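Local coordinates for protein malate oxidoreductase (Thermotoga maritima, PDB 1VL6) that probably catalyses the NAD-dependent oxidative decarboxylation of malate to pyruvate and carbon dioxide, as other malic enzymes do, at residues Thr171-Ser176 with Asn347-Ala352; Leu180-Leu185 with Val289-Ala294; Ala357-Pro362 with Met374-Asn379. All coordinates share one frame; numbering follows the deposited sequence.

In the fold
All three contacts lie in the malic enzyme NAD-binding domain. Contacts 1 and 2 share helix 166-186, contacts 1 and 3 share helix 346-358, and contact 2 is nested in the chain loop that contact 1 closes. The centres of contacts 1 and 2 are about 15 Å apart, and Val175 CG2 meets Leu293 CD1 at 3.8 Å. Contacts 2 and 3, about 17 Å apart at their centres, are joined by polar links: Asn181 ND2 lies 2.9 Å from Ala357 O, probably hydrogen-bonded, and Lys184 NZ forms a 3.1 Å salt bridge with Glu361 OE2. The nucleotide site is probably near the GxGxxG-type turn after strand 194-198, in the same sheet that contact 2 covers.

Contact 1. Residues Thr171-Ser176 with Asn347-Ala352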
ATOM      1  N   THR A 171      -4.329 -30.342  -0.008  1.00 61.42           N
ATOM      2  CA  THR A 171      -5.550 -31.110  -0.043  1.00 59.46           C
ATOM      3  C   THR A 171      -5.471 -32.235   0.919  1.00 60.29           C
ATOM      4  O   THR A 171      -6.446 -32.528   1.593  1.00 61.21           O
ATOM      5  CB  THR A 171      -5.775 -31.707  -1.386  1.00 59.67           C
ATOM      6  OG1 THR A 171      -5.791 -30.686  -2.372  1.00 62.14           O
ATOM      7  CG2 THR A 171      -7.183 -32.345  -1.463  1.00 60.40           C
ATOM      8  N   ALA A 172      -4.324 -32.908   0.977  1.00 60.87           N
ATOM      9  CA  ALA A 172      -4.191 -34.026   1.903  1.00 61.88           C
ATOM     10  C   ALA A 172      -4.325 -33.567   3.367  1.00 61.26           C
ATOM     11  O   ALA A 172      -4.940 -34.227   4.172  1.00 60.37           O
ATOM     12  CB  ALA A 172      -2.870 -34.730   1.683  1.00 63.47           C
ATOM     13  N   VAL A 173      -3.765 -32.410   3.697  1.00 61.60           N
ATOM     14  CA  VAL A 173      -3.851 -31.904   5.078  1.00 61.78           C
ATOM     15  C   VAL A 173      -5.299 -31.617   5.474  1.00 62.97           C
ATOM     16  O   VAL A 173      -5.772 -32.088   6.507  1.00 64.02           O
ATOM     17  CB  VAL A 173      -2.993 -30.660   5.269  1.00 58.68           C
ATOM     18  CG1 VAL A 173      -3.314 -29.936   6.572  1.00 65.13           C
ATOM     19  CG2 VAL A 173      -1.552 -31.060   5.256  1.00 61.91           C
ATOM     20  N   VAL A 174      -6.004 -30.885   4.634  1.00 62.61           N
ATOM     21  CA  VAL A 174      -7.354 -30.522   4.957  1.00 64.49           C
ATOM     22  C   VAL A 174      -8.285 -31.736   4.924  1.00 63.02           C
ATOM     23  O   VAL A 174      -9.141 -31.881   5.789  1.00 63.06           O
ATOM     24  CB  VAL A 174      -7.865 -29.432   4.019  1.00 67.53           C
ATOM     25  CG1 VAL A 174      -9.233 -28.998   4.420  1.00 75.38           C
ATOM     26  CG2 VAL A 174      -6.974 -28.248   4.103  1.00 67.04           C
ATOM     27  N   VAL A 175      -8.119 -32.625   3.963  1.00 61.60           N
ATOM     28  CA  VAL A 175      -8.973 -33.828   3.906  1.00 60.86           C
ATOM     29  C   VAL A 175      -8.767 -34.656   5.183  1.00 60.82           C
ATOM     30  O   VAL A 175      -9.712 -35.127   5.778  1.00 60.14           O
ATOM     31  CB  VAL A 175      -8.626 -34.663   2.705  1.00 62.08           C
ATOM     32  CG1 VAL A 175      -9.260 -36.050   2.775  1.00 63.19           C
ATOM     33  CG2 VAL A 175      -9.032 -33.942   1.389  1.00 65.25           C
ATOM     34  N   SER A 176      -7.518 -34.770   5.622  1.00 60.66           N
ATOM     35  CA  SER A 176      -7.174 -35.512   6.795  1.00 60.51           C
ATOM     36  C   SER A 176      -7.805 -34.914   8.029  1.00 62.49           C
ATOM     37  O   SER A 176      -8.353 -35.646   8.854  1.00 65.85           O
ATOM     38  CB  SER A 176      -5.669 -35.517   6.963  1.00 62.64           C
ATOM     39  OG  SER A 176      -5.070 -36.307   5.951  1.00 57.24           O
ATOM     40  N   ASN A 347       6.129 -34.537   9.981  1.00 62.19           N
ATOM     41  CA  ASN A 347       5.710 -33.944  11.293  1.00 62.13           C
ATOM     42  C   ASN A 347       5.052 -32.555  11.191  1.00 62.77           C
ATOM     43  O   ASN A 347       4.038 -32.288  11.861  1.00 61.36           O
ATOM     44  CB  ASN A 347       6.875 -33.870  12.264  1.00 61.92           C
ATOM     45  CG  ASN A 347       7.171 -35.207  12.950  1.00 62.66           C
ATOM     46  OD1 ASN A 347       8.281 -35.418  13.478  1.00 55.98           O
ATOM     47  ND2 ASN A 347       6.184 -36.090  12.983  1.00 53.55           N
HETATM   48  N   MSE A 348       5.608 -31.687  10.334  1.00 61.92           N
HETATM   49  CA  MSE A 348       5.018 -30.377  10.109  1.00 62.14           C
HETATM   50  C   MSE A 348       3.622 -30.501   9.508  1.00 60.83           C
HETATM   51  O   MSE A 348       2.704 -29.844  10.015  1.00 59.12           O
HETATM   52  CB  MSE A 348       5.918 -29.513   9.237  1.00 57.14           C
HETATM   53  CG  MSE A 348       7.101 -29.009  10.004  1.00 66.10           C
HETATM   54 SE   MSE A 348       8.627 -28.583   8.867  1.00 66.13          SE
HETATM   55  CE  MSE A 348       7.879 -27.074   7.973  1.00 66.12           C
ATOM     56  N   LEU A 349       3.462 -31.334   8.473  1.00 58.94           N
ATOM     57  CA  LEU A 349       2.165 -31.461   7.852  1.00 60.85           C
ATOM     58  C   LEU A 349       1.140 -32.101   8.844  1.00 61.74           C
ATOM     59  O   LEU A 349       0.011 -31.690   8.921  1.00 62.31           O
ATOM     60  CB  LEU A 349       2.241 -32.245   6.543  1.00 57.45           C
ATOM     61  CG  LEU A 349       3.097 -31.594   5.449  1.00 62.13           C
ATOM     62  CD1 LEU A 349       3.198 -32.466   4.234  1.00 55.42           C
ATOM     63  CD2 LEU A 349       2.596 -30.238   5.003  1.00 67.00           C
ATOM     64  N   LEU A 350       1.546 -33.055   9.654  1.00 61.13           N
ATOM     65  CA  LEU A 350       0.599 -33.614  10.608  1.00 61.73           C
ATOM     66  C   LEU A 350       0.253 -32.644  11.736  1.00 61.61           C
ATOM     67  O   LEU A 350      -0.855 -32.672  12.257  1.00 60.20           O
ATOM     68  CB  LEU A 350       1.090 -34.916  11.238  1.00 61.68           C
ATOM     69  CG  LEU A 350       1.281 -36.109  10.290  1.00 58.36           C
ATOM     70  CD1 LEU A 350       2.120 -37.132  10.959  1.00 59.21           C
ATOM     71  CD2 LEU A 350      -0.010 -36.749   9.798  1.00 63.10           C
ATOM     72  N   SER A 351       1.195 -31.797  12.134  1.00 61.91           N
ATOM     73  CA  SER A 351       0.839 -30.736  13.050  1.00 63.98           C
ATOM     74  C   SER A 351      -0.267 -29.866  12.462  1.00 64.26           C
ATOM     75  O   SER A 351      -1.225 -29.525  13.153  1.00 63.49           O
ATOM     76  CB  SER A 351       2.053 -29.922  13.457  1.00 67.35           C
ATOM     77  OG  SER A 351       2.848 -30.700  14.315  1.00 65.61           O
ATOM     78  N   ALA A 352      -0.148 -29.539  11.178  1.00 63.39           N
ATOM     79  CA  ALA A 352      -1.164 -28.748  10.522  1.00 64.43           C
ATOM     80  C   ALA A 352      -2.498 -29.487  10.540  1.00 63.61           C
ATOM     81  O   ALA A 352      -3.529 -28.912  10.917  1.00 63.50           O
ATOM     82  CB  ALA A 352      -0.748 -28.445   9.124  1.00 67.74           C
TER
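Val173 and Leu349 mark the closest backbone approach between helices 166-186 and 346-358, their CA atoms lying 6.6 Å apart, and no hydrogen bond passes from one segment to the other. Val173 points its CB at the opposing helix and spreads its two methyls over neighbouring turns of it. A chi1 of 167° swings CG1 away from the valine's own N and onto the CB of Ala352, 3.9 Å off, while CG2, on the side of the backbone N, comes to 4.0 Å from the carbonyl oxygen of Leu349 and 4.2 Å from the CB of Leu349. The Ala352 methyl is aimed back at Val173, so here one methyl faces another. Leu349 instead passes beside the valine: the two side chains cross at about a right angle, and Leu349 meets CG2 with its CB and its CD2. All three residues are buried. Without CG1 and CG2, as with an alanine here, Ala352 CB and the side of Leu349 would probably lose their partner and a gap would open between the two helices. One turn along from Val173, buried Ser176 is satisfied within its own helix: its OG donates to the carbonyl oxygen of Ala172 at 2.7 Å. Ser176 N bonds to this same oxygen from the opposite face of the carbonyl plane, so Ala172 O is gripped twice. The contact is a plain helix-helix junction inside the NAD-binding domain. Helix 346-358 extends it, with Val353 and Ile356 also resting on Val173. Val380 and Val384 of helix 374-386 also touch Ala352, and Phe210 of helix 202-214 packs on Ala172 and Ser176.

Contact 2. Residues Leu180-Leu185 with Val289-Ala294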
ATOM      1  N   LEU A 180     -10.534 -36.889  10.279  1.00 60.75           N
ATOM      2  CA  LEU A 180     -10.424 -37.121  11.742  1.00 60.09           C
ATOM      3  C   LEU A 180     -11.633 -36.663  12.523  1.00 60.43           C
ATOM      4  O   LEU A 180     -12.108 -37.372  13.414  1.00 63.30           O
ATOM      5  CB  LEU A 180      -9.184 -36.469  12.326  1.00 53.97           C
ATOM      6  CG  LEU A 180      -7.893 -37.129  11.828  1.00 63.06           C
ATOM      7  CD1 LEU A 180      -6.690 -36.321  12.242  1.00 68.57           C
ATOM      8  CD2 LEU A 180      -7.749 -38.551  12.319  1.00 61.50           C
ATOM      9  N   ASN A 181     -12.140 -35.480  12.209  1.00 61.78           N
ATOM     10  CA  ASN A 181     -13.303 -34.959  12.910  1.00 62.51           C
ATOM     11  C   ASN A 181     -14.582 -35.726  12.547  1.00 62.83           C
ATOM     12  O   ASN A 181     -15.392 -36.067  13.411  1.00 64.01           O
ATOM     13  CB  ASN A 181     -13.415 -33.468  12.675  1.00 59.22           C
ATOM     14  CG  ASN A 181     -12.473 -32.662  13.584  1.00 64.30           C
ATOM     15  OD1 ASN A 181     -11.833 -33.190  14.506  1.00 62.38           O
ATOM     16  ND2 ASN A 181     -12.405 -31.382  13.332  1.00 55.40           N
ATOM     17  N   ALA A 182     -14.748 -36.032  11.278  1.00 61.82           N
ATOM     18  CA  ALA A 182     -15.887 -36.836  10.888  1.00 63.33           C
ATOM     19  C   ALA A 182     -15.876 -38.198  11.619  1.00 63.01           C
ATOM     20  O   ALA A 182     -16.893 -38.673  12.097  1.00 58.97           O
ATOM     21  CB  ALA A 182     -15.889 -37.022   9.358  1.00 64.68           C
ATOM     22  N   LEU A 183     -14.694 -38.804  11.691  1.00 63.75           N
ATOM     23  CA  LEU A 183     -14.509 -40.088  12.347  1.00 63.74           C
ATOM     24  C   LEU A 183     -14.916 -40.034  13.824  1.00 63.11           C
ATOM     25  O   LEU A 183     -15.586 -40.917  14.307  1.00 64.55           O
ATOM     26  CB  LEU A 183     -13.042 -40.548  12.205  1.00 63.71           C
ATOM     27  CG  LEU A 183     -12.734 -41.915  12.794  1.00 65.42           C
ATOM     28  CD1 LEU A 183     -13.464 -42.984  11.936  1.00 68.67           C
ATOM     29  CD2 LEU A 183     -11.249 -42.215  12.910  1.00 58.13           C
ATOM     30  N   LYS A 184     -14.512 -38.983  14.505  1.00 61.77           N
ATOM     31  CA  LYS A 184     -14.893 -38.764  15.860  1.00 63.62           C
ATOM     32  C   LYS A 184     -16.399 -38.761  15.992  1.00 62.00           C
ATOM     33  O   LYS A 184     -16.926 -39.432  16.861  1.00 61.36           O
ATOM     34  CB  LYS A 184     -14.285 -37.454  16.369  1.00 65.58           C
ATOM     35  CG  LYS A 184     -14.653 -37.076  17.771  1.00 69.48           C
ATOM     36  CD  LYS A 184     -14.068 -35.658  18.115  1.00 75.60           C
ATOM     37  CE  LYS A 184     -14.706 -35.064  19.432  1.00 85.11           C
ATOM     38  NZ  LYS A 184     -14.350 -33.600  19.692  1.00 84.63           N
ATOM     39  N   LEU A 185     -17.088 -37.997  15.155  1.00 62.54           N
ATOM     40  CA  LEU A 185     -18.545 -37.885  15.211  1.00 62.36           C
ATOM     41  C   LEU A 185     -19.242 -39.206  14.947  1.00 62.78           C
ATOM     42  O   LEU A 185     -20.251 -39.505  15.518  1.00 65.06           O
ATOM     43  CB  LEU A 185     -19.042 -36.861  14.194  1.00 62.88           C
ATOM     44  CG  LEU A 185     -18.613 -35.458  14.602  1.00 66.46           C
ATOM     45  CD1 LEU A 185     -18.835 -34.440  13.523  1.00 62.26           C
ATOM     46  CD2 LEU A 185     -19.343 -35.069  15.864  1.00 58.52           C
ATOM     47  N   VAL A 289     -20.088 -41.514   5.526  1.00 62.39           N
ATOM     48  CA  VAL A 289     -19.542 -40.213   5.344  1.00 62.53           C
ATOM     49  C   VAL A 289     -19.068 -40.105   3.924  1.00 62.87           C
ATOM     50  O   VAL A 289     -18.397 -41.044   3.418  1.00 64.44           O
ATOM     51  CB  VAL A 289     -18.361 -39.969   6.285  1.00 64.15           C
ATOM     52  CG1 VAL A 289     -17.661 -38.620   5.951  1.00 67.42           C
ATOM     53  CG2 VAL A 289     -18.854 -39.928   7.673  1.00 62.61           C
ATOM     54  N   ILE A 290     -19.432 -38.982   3.290  1.00 60.93           N
ATOM     55  CA  ILE A 290     -19.230 -38.737   1.858  1.00 61.39           C
ATOM     56  C   ILE A 290     -18.526 -37.380   1.702  1.00 63.61           C
ATOM     57  O   ILE A 290     -19.147 -36.314   1.962  1.00 64.47           O
ATOM     58  CB  ILE A 290     -20.589 -38.634   1.133  1.00 63.94           C
ATOM     59  CG1 ILE A 290     -21.435 -39.888   1.318  1.00 62.52           C
ATOM     60  CG2 ILE A 290     -20.417 -38.304  -0.373  1.00 69.14           C
ATOM     61  CD1 ILE A 290     -20.920 -41.069   0.696  1.00 65.58           C
ATOM     62  N   PHE A 291     -17.235 -37.427   1.332  1.00 63.59           N
ATOM     63  CA  PHE A 291     -16.467 -36.246   1.022  1.00 62.57           C
ATOM     64  C   PHE A 291     -16.476 -36.286  -0.510  1.00 63.98           C
ATOM     65  O   PHE A 291     -15.793 -37.150  -1.121  1.00 64.78           O
ATOM     66  CB  PHE A 291     -15.020 -36.359   1.535  1.00 60.61           C
ATOM     67  CG  PHE A 291     -14.822 -36.205   3.035  1.00 58.21           C
ATOM     68  CD1 PHE A 291     -15.866 -36.117   3.933  1.00 65.16           C
ATOM     69  CD2 PHE A 291     -13.524 -36.243   3.555  1.00 67.61           C
ATOM     70  CE1 PHE A 291     -15.618 -36.002   5.304  1.00 60.74           C
ATOM     71  CE2 PHE A 291     -13.266 -36.123   4.922  1.00 60.69           C
ATOM     72  CZ  PHE A 291     -14.313 -36.000   5.792  1.00 66.86           C
ATOM     73  N   ALA A 292     -17.263 -35.424  -1.136  1.00 62.86           N
ATOM     74  CA  ALA A 292     -17.340 -35.451  -2.583  1.00 63.37           C
ATOM     75  C   ALA A 292     -16.740 -34.179  -3.074  1.00 63.44           C
ATOM     76  O   ALA A 292     -17.440 -33.181  -3.241  1.00 65.02           O
ATOM     77  CB  ALA A 292     -18.785 -35.614  -3.060  1.00 60.83           C
ATOM     78  N   LEU A 293     -15.441 -34.233  -3.330  1.00 63.25           N
ATOM     79  CA  LEU A 293     -14.631 -33.033  -3.541  1.00 63.06           C
ATOM     80  C   LEU A 293     -14.304 -32.776  -5.023  1.00 63.56           C
ATOM     81  O   LEU A 293     -13.569 -31.860  -5.355  1.00 64.06           O
ATOM     82  CB  LEU A 293     -13.335 -33.129  -2.725  1.00 60.90           C
ATOM     83  CG  LEU A 293     -13.517 -33.612  -1.280  1.00 64.13           C
ATOM     84  CD1 LEU A 293     -12.244 -33.703  -0.542  1.00 60.80           C
ATOM     85  CD2 LEU A 293     -14.448 -32.724  -0.567  1.00 73.08           C
ATOM     86  N   ALA A 294     -14.857 -33.533  -5.940  1.00 63.82           N
ATOM     87  CA  ALA A 294     -14.639 -33.166  -7.351  1.00 64.72           C
ATOM     88  C   ALA A 294     -14.983 -31.697  -7.580  1.00 64.70           C
ATOM     89  O   ALA A 294     -15.985 -31.195  -7.089  1.00 67.46           O
ATOM     90  CB  ALA A 294     -15.444 -34.040  -8.286  1.00 62.36           C
TER
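Ala182 places helix 166-186 on Val289 and Phe291 of strand 289-292, a helix-on-sheet layer of the Rossmann-type NAD-binding domain, in which this strand lies between the parallel strands 266-269 and 312-315. The contact between the two segments is apolar, with no hydrogen bond across it. The small Ala182 methyl points at the strand and lets the helix approach to 7.4 Å between the CA atoms of Ala182 and Val289. Val289 and Phe291, two residues apart on the strand, both direct their side chains to the helix. Val289 offers CG1, which stands anti to the backbone N (chi1 173°) and lies 4.2 Å from Ala182 CB. Phe266 and Ile312 of the flanking strands touch both Ala182 and Val289, widening this apolar surface. The polar bonds run elsewhere: the strand backbone pairs with its neighbours, Phe291 with Phe267 and Ile290 with Ile312 and Ala314, while Asn181 ND2 bonds to Ile367 O. Phe291 also packs on Ala178 and Phe179 of the same helix. Its ring receives Ala182 at the edge, near the ring plane, with Ala182 CB 4.0 Å from CZ and 4.2 Å from CE1.

Contact 3. Residues Ala357-Pro362 with Met374-Asn379; sequences ARSCEP and MKVHLN
Ser359, in the loop that follows helix 346-358, comes closest to Val376 of helix 374-386, with 5.9 Å between their CA atoms; the eleven residues linking the two segments form neither helix nor strand. One hydrogen bond ties the segments together. Asn379 ND2 donates to Ser359 OG at 2.9 Å, nearly straight with an N-H...O angle of 173°, and the oxygen lies in the plane of the amide. Both CB atoms point at the opposing segment. Turned away from its carbonyl carbon and beside its backbone N (chi1 -76°), the Ser359 hydroxyl also bonds to Ala355 O, one turn back, so this one oxygen links the backbone of helix 346-358 to a side chain of helix 374-386. Ser359 CB itself rests on CG1 of Val376 at 4.0 Å. The exposed side chain of Arg358, extended from CG to NE, reaches across to the same asparagine. Its NH2 comes to 3.5 Å from Asn379 CG, with guanidinium and amide planes turned 38° apart; this is a packing contact, the NH2 atom staying 3.7 Å from Asn379 OD1. Asn379 is buried, with the guanidinium beside it and the serine holding its amide nitrogen. Pro369 of the connecting loop touches both Ser359 and Val376, while Pro362 packs on helix 166-186. The outer side of helix 374-386 faces a neighbouring subunit: Leu378 meets Leu378 of that subunit, and Asn379 packs on its Lys375, which places this helix at a subunit interface of the tetramer.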
ATOM      1  N   ALA A 357      -8.012 -29.580  12.712  1.00 64.65           N
ATOM      2  CA  ALA A 357      -9.073 -30.362  13.331  1.00 65.41           C
ATOM      3  C   ALA A 357      -9.477 -29.775  14.664  1.00 64.85           C
ATOM      4  O   ALA A 357     -10.638 -29.786  15.011  1.00 66.23           O
ATOM      5  CB  ALA A 357      -8.680 -31.816  13.507  1.00 63.11           C
ATOM      6  N   ARG A 358      -8.522 -29.284  15.436  1.00 64.37           N
ATOM      7  CA  ARG A 358      -8.858 -28.850  16.783  1.00 64.39           C
ATOM      8  C   ARG A 358      -9.369 -27.414  16.679  1.00 65.96           C
ATOM      9  O   ARG A 358      -9.779 -26.820  17.666  1.00 65.02           O
ATOM     10  CB  ARG A 358      -7.683 -28.994  17.769  1.00 61.31           C
ATOM     11  CG  ARG A 358      -6.665 -27.892  17.664  1.00 70.39           C
ATOM     12  CD  ARG A 358      -5.425 -28.033  18.555  1.00 73.60           C
ATOM     13  NE  ARG A 358      -4.454 -26.988  18.178  1.00 80.79           N
ATOM     14  CZ  ARG A 358      -4.555 -25.705  18.555  1.00 79.73           C
ATOM     15  NH1 ARG A 358      -5.570 -25.314  19.325  1.00 78.08           N
ATOM     16  NH2 ARG A 358      -3.641 -24.809  18.162  1.00 75.49           N
ATOM     17  N   SER A 359      -9.354 -26.831  15.488  1.00 67.75           N
ATOM     18  CA  SER A 359      -9.728 -25.432  15.416  1.00 67.82           C
ATOM     19  C   SER A 359     -11.252 -25.259  15.407  1.00 68.36           C
ATOM     20  O   SER A 359     -11.738 -24.185  15.137  1.00 69.44           O
ATOM     21  CB  SER A 359      -9.006 -24.746  14.240  1.00 71.54           C
ATOM     22  OG  SER A 359      -7.625 -24.497  14.586  1.00 65.98           O
ATOM     23  N   CYS A 360     -12.017 -26.318  15.695  1.00 67.97           N
ATOM     24  CA  CYS A 360     -13.439 -26.168  15.897  1.00 66.57           C
ATOM     25  C   CYS A 360     -13.940 -27.277  16.734  1.00 65.64           C
ATOM     26  O   CYS A 360     -13.216 -28.228  16.956  1.00 68.12           O
ATOM     27  CB  CYS A 360     -14.151 -26.208  14.564  1.00 67.27           C
ATOM     28  SG  CYS A 360     -14.199 -27.821  13.731  1.00 77.03           S
ATOM     29  N   GLU A 361     -15.172 -27.145  17.228  1.00 66.57           N
ATOM     30  CA  GLU A 361     -15.892 -28.262  17.848  1.00 67.58           C
ATOM     31  C   GLU A 361     -16.772 -28.951  16.753  1.00 66.17           C
ATOM     32  O   GLU A 361     -17.734 -28.397  16.213  1.00 64.81           O
ATOM     33  CB  GLU A 361     -16.662 -27.767  19.072  1.00 69.87           C
ATOM     34  CG  GLU A 361     -17.118 -28.878  20.027  1.00 87.78           C
ATOM     35  CD  GLU A 361     -15.975 -29.781  20.499  1.00101.86           C
ATOM     36  OE1 GLU A 361     -14.994 -29.223  21.071  1.00111.71           O
ATOM     37  OE2 GLU A 361     -16.053 -31.031  20.293  1.00103.61           O
ATOM     38  N   PRO A 362     -16.361 -30.138  16.337  1.00 65.87           N
ATOM     39  CA  PRO A 362     -16.989 -30.730  15.183  1.00 65.69           C
ATOM     40  C   PRO A 362     -18.435 -31.098  15.447  1.00 65.02           C
ATOM     41  O   PRO A 362     -18.775 -31.543  16.527  1.00 66.34           O
ATOM     42  CB  PRO A 362     -16.089 -31.920  14.828  1.00 66.33           C
ATOM     43  CG  PRO A 362     -15.313 -32.228  16.020  1.00 68.66           C
ATOM     44  CD  PRO A 362     -15.277 -30.977  16.863  1.00 65.38           C
HETATM   45  N   MSE A 374      -9.896 -16.608  11.182  1.00 65.53           N
HETATM   46  CA  MSE A 374      -8.486 -16.281  11.235  1.00 64.77           C
HETATM   47  C   MSE A 374      -7.749 -17.045  12.289  1.00 64.64           C
HETATM   48  O   MSE A 374      -6.553 -17.201  12.179  1.00 66.24           O
HETATM   49  CB  MSE A 374      -8.375 -14.771  11.467  1.00 66.86           C
HETATM   50  CG  MSE A 374      -9.090 -13.918  10.342  1.00 68.82           C
HETATM   51 SE   MSE A 374      -8.666 -14.577   8.473  1.00 88.76          SE
HETATM   52  CE  MSE A 374      -6.698 -14.115   8.525  1.00 68.11           C
ATOM     53  N   LYS A 375      -8.456 -17.541  13.302  1.00 65.37           N
ATOM     54  CA  LYS A 375      -7.822 -18.403  14.302  1.00 66.42           C
ATOM     55  C   LYS A 375      -7.194 -19.630  13.646  1.00 64.82           C
ATOM     56  O   LYS A 375      -6.113 -20.059  14.055  1.00 63.89           O
ATOM     57  CB  LYS A 375      -8.729 -18.703  15.529  1.00 63.58           C
ATOM     58  CG  LYS A 375      -8.595 -17.483  16.621  1.00 78.85           C
ATOM     59  CD  LYS A 375      -9.315 -17.552  18.080  1.00 73.84           C
ATOM     60  N   VAL A 376      -7.804 -20.160  12.586  1.00 64.35           N
ATOM     61  CA  VAL A 376      -7.239 -21.369  11.972  1.00 64.84           C
ATOM     62  C   VAL A 376      -5.816 -21.091  11.472  1.00 64.93           C
ATOM     63  O   VAL A 376      -4.896 -21.876  11.703  1.00 64.48           O
ATOM     64  CB  VAL A 376      -7.931 -21.884  10.690  1.00 65.00           C
ATOM     65  CG1 VAL A 376      -7.811 -23.383  10.644  1.00 71.74           C
ATOM     66  CG2 VAL A 376      -9.315 -21.499  10.570  1.00 73.74           C
ATOM     67  N   HIS A 377      -5.667 -19.975  10.750  1.00 64.04           N
ATOM     68  CA  HIS A 377      -4.401 -19.652  10.117  1.00 62.98           C
ATOM     69  C   HIS A 377      -3.325 -19.385  11.144  1.00 63.38           C
ATOM     70  O   HIS A 377      -2.195 -19.769  10.966  1.00 65.75           O
ATOM     71  CB  HIS A 377      -4.579 -18.466   9.192  1.00 58.90           C
ATOM     72  CG  HIS A 377      -5.618 -18.710   8.169  1.00 56.86           C
ATOM     73  ND1 HIS A 377      -5.501 -19.716   7.241  1.00 55.95           N
ATOM     74  CD2 HIS A 377      -6.818 -18.129   7.959  1.00 65.07           C
ATOM     75  CE1 HIS A 377      -6.582 -19.730   6.486  1.00 66.36           C
ATOM     76  NE2 HIS A 377      -7.397 -18.779   6.899  1.00 58.89           N
ATOM     77  N   LEU A 378      -3.681 -18.745  12.227  1.00 62.53           N
ATOM     78  CA  LEU A 378      -2.760 -18.639  13.342  1.00 63.32           C
ATOM     79  C   LEU A 378      -2.363 -19.997  13.935  1.00 63.56           C
ATOM     80  O   LEU A 378      -1.174 -20.242  14.210  1.00 65.24           O
ATOM     81  CB  LEU A 378      -3.365 -17.827  14.461  1.00 61.34           C
ATOM     82  CG  LEU A 378      -3.630 -16.377  14.134  1.00 64.11           C
ATOM     83  CD1 LEU A 378      -4.280 -15.694  15.338  1.00 73.28           C
ATOM     84  CD2 LEU A 378      -2.344 -15.659  13.752  1.00 63.04           C
ATOM     85  N   ASN A 379      -3.335 -20.867  14.131  1.00 62.44           N
ATOM     86  CA  ASN A 379      -3.038 -22.159  14.719  1.00 63.45           C
ATOM     87  C   ASN A 379      -2.189 -23.036  13.822  1.00 62.61           C
ATOM     88  O   ASN A 379      -1.279 -23.670  14.286  1.00 65.00           O
ATOM     89  CB  ASN A 379      -4.295 -22.908  15.101  1.00 63.38           C
ATOM     90  CG  ASN A 379      -5.062 -22.240  16.232  1.00 61.22           C
ATOM     91  OD1 ASN A 379      -4.546 -21.410  17.000  1.00 64.68           O
ATOM     92  ND2 ASN A 379      -6.322 -22.575  16.310  1.00 55.51           N
TER